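Galactose-binding lectin (PDB 6VAW) binds D-galactose and galactoside ligands as a calcium- and manganese-containing legume lectin that assembles into a homotetramer. Local coordinates at the interface of chains A and B. Coordinates in Å, arbitrary orientation; residue numbers count along the deposited sequence, not the author numbering. Chains: chain A/B, Galactose-binding lectin.

Contact 1: the interface of chains A and B. Residues chain A 12, 14-16; chain B 2, 51, 53, 201.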
# COMPACT_ATOMS: atom_id res chain seq x y z
N SER A 12 0.15 3.83 -19.95
CA SER A 12 0.08 5.00 -20.83
C SER A 12 1.43 5.33 -21.42
O SER A 12 2.46 5.14 -20.77
CB SER A 12 -0.47 6.20 -20.07
OG SER A 12 0.30 6.46 -18.90
N GLY A 14 4.40 7.77 -22.36
CA GLY A 14 4.89 8.93 -21.62
C GLY A 14 4.92 8.74 -20.12
O GLY A 14 5.25 9.68 -19.39
N ASN A 15 4.50 7.55 -19.64
CA ASN A 15 4.59 7.23 -18.22
C ASN A 15 6.07 7.00 -17.97
O ASN A 15 6.62 6.05 -18.55
CB ASN A 15 3.73 6.00 -17.87
CG ASN A 15 3.62 5.67 -16.40
OD1 ASN A 15 2.68 4.98 -15.98
ND2 ASN A 15 4.57 6.10 -15.58
N PRO A 16 6.76 7.89 -17.22
CA PRO A 16 8.22 7.71 -17.04
C PRO A 16 8.61 6.41 -16.32
O PRO A 16 9.78 6.04 -16.43
CB PRO A 16 8.65 8.94 -16.22
CG PRO A 16 7.41 9.47 -15.63
CD PRO A 16 6.27 9.10 -16.52
N GLU B 2 -2.53 7.67 -13.60
CA GLU B 2 -1.09 7.42 -13.45
C GLU B 2 -0.65 7.82 -12.05
O GLU B 2 -0.72 9.00 -11.69
CB GLU B 2 -0.33 8.22 -14.51
CG GLU B 2 1.16 7.94 -14.61
CD GLU B 2 1.74 8.65 -15.82
OE1 GLU B 2 1.36 8.30 -16.97
OE2 GLU B 2 2.52 9.61 -15.63
N PRO B 51 11.64 10.18 -12.49
CA PRO B 51 10.91 11.44 -12.73
C PRO B 51 9.42 11.23 -12.50
O PRO B 51 8.91 10.13 -12.72
CB PRO B 51 11.24 11.79 -14.21
CG PRO B 51 12.44 10.92 -14.55
CD PRO B 51 12.27 9.68 -13.74
N ARG B 53 5.66 12.65 -13.51
CA ARG B 53 4.88 13.42 -14.46
C ARG B 53 3.81 14.16 -13.67
O ARG B 53 2.82 13.54 -13.26
CB ARG B 53 4.31 12.47 -15.53
CG ARG B 53 3.83 13.14 -16.80
CD ARG B 53 3.40 12.01 -17.73
NE ARG B 53 2.57 12.47 -18.83
CZ ARG B 53 1.53 11.81 -19.33
NH1 ARG B 53 1.17 10.63 -18.82
NH2 ARG B 53 0.83 12.32 -20.34
N ARG B 201 7.71 16.83 -16.49
CA ARG B 201 8.40 15.80 -15.71
C ARG B 201 9.30 16.50 -14.72
O ARG B 201 10.09 17.39 -15.10
CB ARG B 201 9.24 14.88 -16.62
CG ARG B 201 8.49 13.97 -17.57
CD ARG B 201 9.52 13.38 -18.54
NE ARG B 201 9.21 12.03 -18.98
CZ ARG B 201 10.10 11.05 -19.02
NH1 ARG B 201 11.35 11.25 -18.62
NH2 ARG B 201 9.74 9.84 -19.46
O HOH W 1 6.86 11.60 -20.75
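The carboxylate oxygen OE1 of B:Glu2 is approached by polar groups of both chains. A:Ser12 reaches it across the interface with its hydroxyl OG, 2.9 Å from OE1, in a weak hydrogen bond. From its own chain, B:Arg53 NH1 lies 3.0 Å from the same OE1. This is a salt bridge whose hydrogen bond is weak and bent, 129° at the hydrogen. OE1 meets the guanidinium at its edge and in its plane. The arginine would probably favour the charged form of B:Glu2.

A:Asn15 stacks on this carboxylate. The amide and carboxylate planes are 19° apart, and A:Asn15 CG is 3.6 Å from B:Glu2 CD. The two side chains run past each other in opposite directions. In A:Asn15, CG points away from the backbone N (chi1 -173°), which lays the amide over B:Glu2. The packing is flat and should limit rotation of the carboxylate.

A:Pro16 is the other main point of contact. Its CG touches the backbone carbonyl O of B:Pro51 at 3.3 Å. Its CB sits over one face of the B:Arg201 guanidinium, towards the rim, 3.5 Å from NH2. The ring crosses the B:Arg53 side chain at about a right angle, with CD against CB. That arginine is extended from CG to NE, and its CD passes 3.4 Å from the carbonyl O of A:Gly14.

A water joins the chains beside this packing. It lies 2.9 Å from A:Gly14 O and is also bonded to B:Arg201 NE. B:Arg201 thus meets the partner in two ways, with NE at the water and its guanidinium face at A:Pro16 CB.

The patch brings the loop segment with A:Ser12 to A:Pro16 against strand residues B:Glu2, B:Arg53 and B:Arg201, and should help to join two subunits. It forms part of a two-fold interface in the homotetramer.

Contact 2: the interface of chains A and B. Residues chain A 2, 50-53, 201; chain B 14, 16.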
# COMPACT_ATOMS: atom_id res chain seq x y z
N GLU A 2 15.06 -2.50 2.49
CA GLU A 2 14.88 -1.75 1.25
C GLU A 2 13.78 -2.42 0.43
O GLU A 2 13.95 -3.57 0.01
CB GLU A 2 16.22 -1.73 0.50
CG GLU A 2 16.24 -1.00 -0.83
CD GLU A 2 17.65 -0.95 -1.40
OE1 GLU A 2 18.52 -0.35 -0.74
OE2 GLU A 2 17.89 -1.56 -2.47
N MET A 50 12.97 1.76 -13.43
CA MET A 50 13.99 1.90 -12.38
C MET A 50 14.73 0.59 -12.16
O MET A 50 14.11 -0.46 -12.07
CB MET A 50 13.34 2.35 -11.08
CG MET A 50 14.30 2.47 -9.98
SD MET A 50 13.59 3.21 -8.53
CE MET A 50 12.30 2.05 -8.05
N PRO A 51 16.07 0.64 -12.04
CA PRO A 51 16.82 -0.54 -11.71
C PRO A 51 16.40 -0.99 -10.30
O PRO A 51 16.18 -0.19 -9.45
CB PRO A 51 18.27 -0.03 -11.69
CG PRO A 51 18.23 1.19 -12.54
CD PRO A 51 16.90 1.81 -12.24
N VAL A 52 16.38 -2.30 -10.10
CA VAL A 52 16.00 -2.84 -8.80
C VAL A 52 17.23 -3.56 -8.23
O VAL A 52 17.79 -4.40 -8.92
CB VAL A 52 14.77 -3.78 -8.96
CG1 VAL A 52 14.53 -4.59 -7.69
CG2 VAL A 52 13.52 -2.98 -9.37
N ARG A 53 17.60 -3.26 -6.98
CA ARG A 53 18.74 -3.93 -6.33
C ARG A 53 18.26 -5.27 -5.78
O ARG A 53 17.56 -5.30 -4.76
CB ARG A 53 19.33 -3.01 -5.22
CG ARG A 53 20.69 -3.40 -4.66
CD ARG A 53 20.99 -2.34 -3.60
NE ARG A 53 22.09 -2.72 -2.73
CZ ARG A 53 22.20 -2.32 -1.46
NH1 ARG A 53 21.23 -1.59 -0.90
NH2 ARG A 53 23.25 -2.67 -0.74
N ARG A 201 22.16 -5.07 -9.78
CA ARG A 201 21.11 -4.19 -10.31
C ARG A 201 20.53 -4.78 -11.59
O ARG A 201 21.26 -5.16 -12.53
CB ARG A 201 21.59 -2.76 -10.53
CG ARG A 201 21.97 -2.02 -9.22
CD ARG A 201 22.90 -0.84 -9.45
NE ARG A 201 22.45 0.06 -10.51
CZ ARG A 201 22.26 1.37 -10.37
NH1 ARG A 201 22.47 1.96 -9.20
NH2 ARG A 201 21.87 2.10 -11.40
N GLY B 14 23.50 2.97 -2.37
CA GLY B 14 23.36 2.02 -3.46
C GLY B 14 21.93 1.62 -3.76
O GLY B 14 21.71 0.74 -4.58
N PRO B 16 19.09 2.09 -5.80
CA PRO B 16 18.95 2.81 -7.08
C PRO B 16 17.71 3.72 -7.14
O PRO B 16 17.66 4.57 -8.03
CB PRO B 16 18.90 1.68 -8.13
CG PRO B 16 18.48 0.48 -7.38
CD PRO B 16 18.96 0.63 -5.98
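A loop of chain B carrying B:Gly14 and B:Pro16 meets three pieces of chain A: the loop residue A:Pro51, the short strand 52-53 that follows it, and the start of strand 201-209. B:Pro16 is the centre of the patch and hides 104 Å² of its surface against chain A.

The ring of B:Pro16 is touched on several sides. Its CD packs on the A:Arg53 side chain, 3.7 Å from CB. Its CB faces A:Pro51 CB at 4.0 Å, so two proline rings meet. Its CG lies close to the backbone carbonyl O of A:Pro51. A:Arg201 lies beside the CB corner of the ring. The CB of B:Pro16 sits above one face of the guanidinium, towards the rim, 3.7 Å from NH1. The two side chains run past each other in opposite directions. In A:Arg201, chi3 near 49° bends the chain, bringing the guanidinium face to CB.

A:Arg53 works at two places along its length. Its CB supports the proline ring. Further out, CD comes 3.3 Å from the carbonyl O of B:Gly14. The chain is extended from CG to NE, with chi2 at -180°, and this carries the guanidinium past the glycine towards A:Glu2. There NH1 forms a salt bridge with OE1 of A:Glu2 at 3.0 Å, within chain A. The carboxylate oxygen lies at the guanidinium edge, in plane. The hydrogen bond of this pair is weak. The bridge should steady the end of A:Arg53 and so the part of it that chain B touches.

The site lies along one side of the legume lectin fold. A:Arg53, at the end of strand 52-53, and A:Arg201, at the start of strand 201-209, face the chain B loop with the loop residue A:Pro51. A:Glu2 of strand 2-8 stands behind as second-shell support for A:Arg53.

Contact 1 and contact 2 are twin patches of one two-fold interface, with the chains exchanged. Their C-alpha centres are about 19 Å apart. In contact 1, A:Gly14 and A:Pro16 meet B:Pro51, B:Arg53 and B:Arg201; in contact 2, B:Gly14 and B:Pro16 meet A:Pro51, A:Arg53 and A:Arg201. Glu2 backs Arg53 in both, but B:Glu2 also meets the partner in contact 1. The pairing is reciprocal and should resist sliding or tilting of the two subunits. A:Arg201 and B:Arg201 differ in chi3, so the symmetry is not exact in every side chain. Together they would contribute to subunit pairing within the homotetramer.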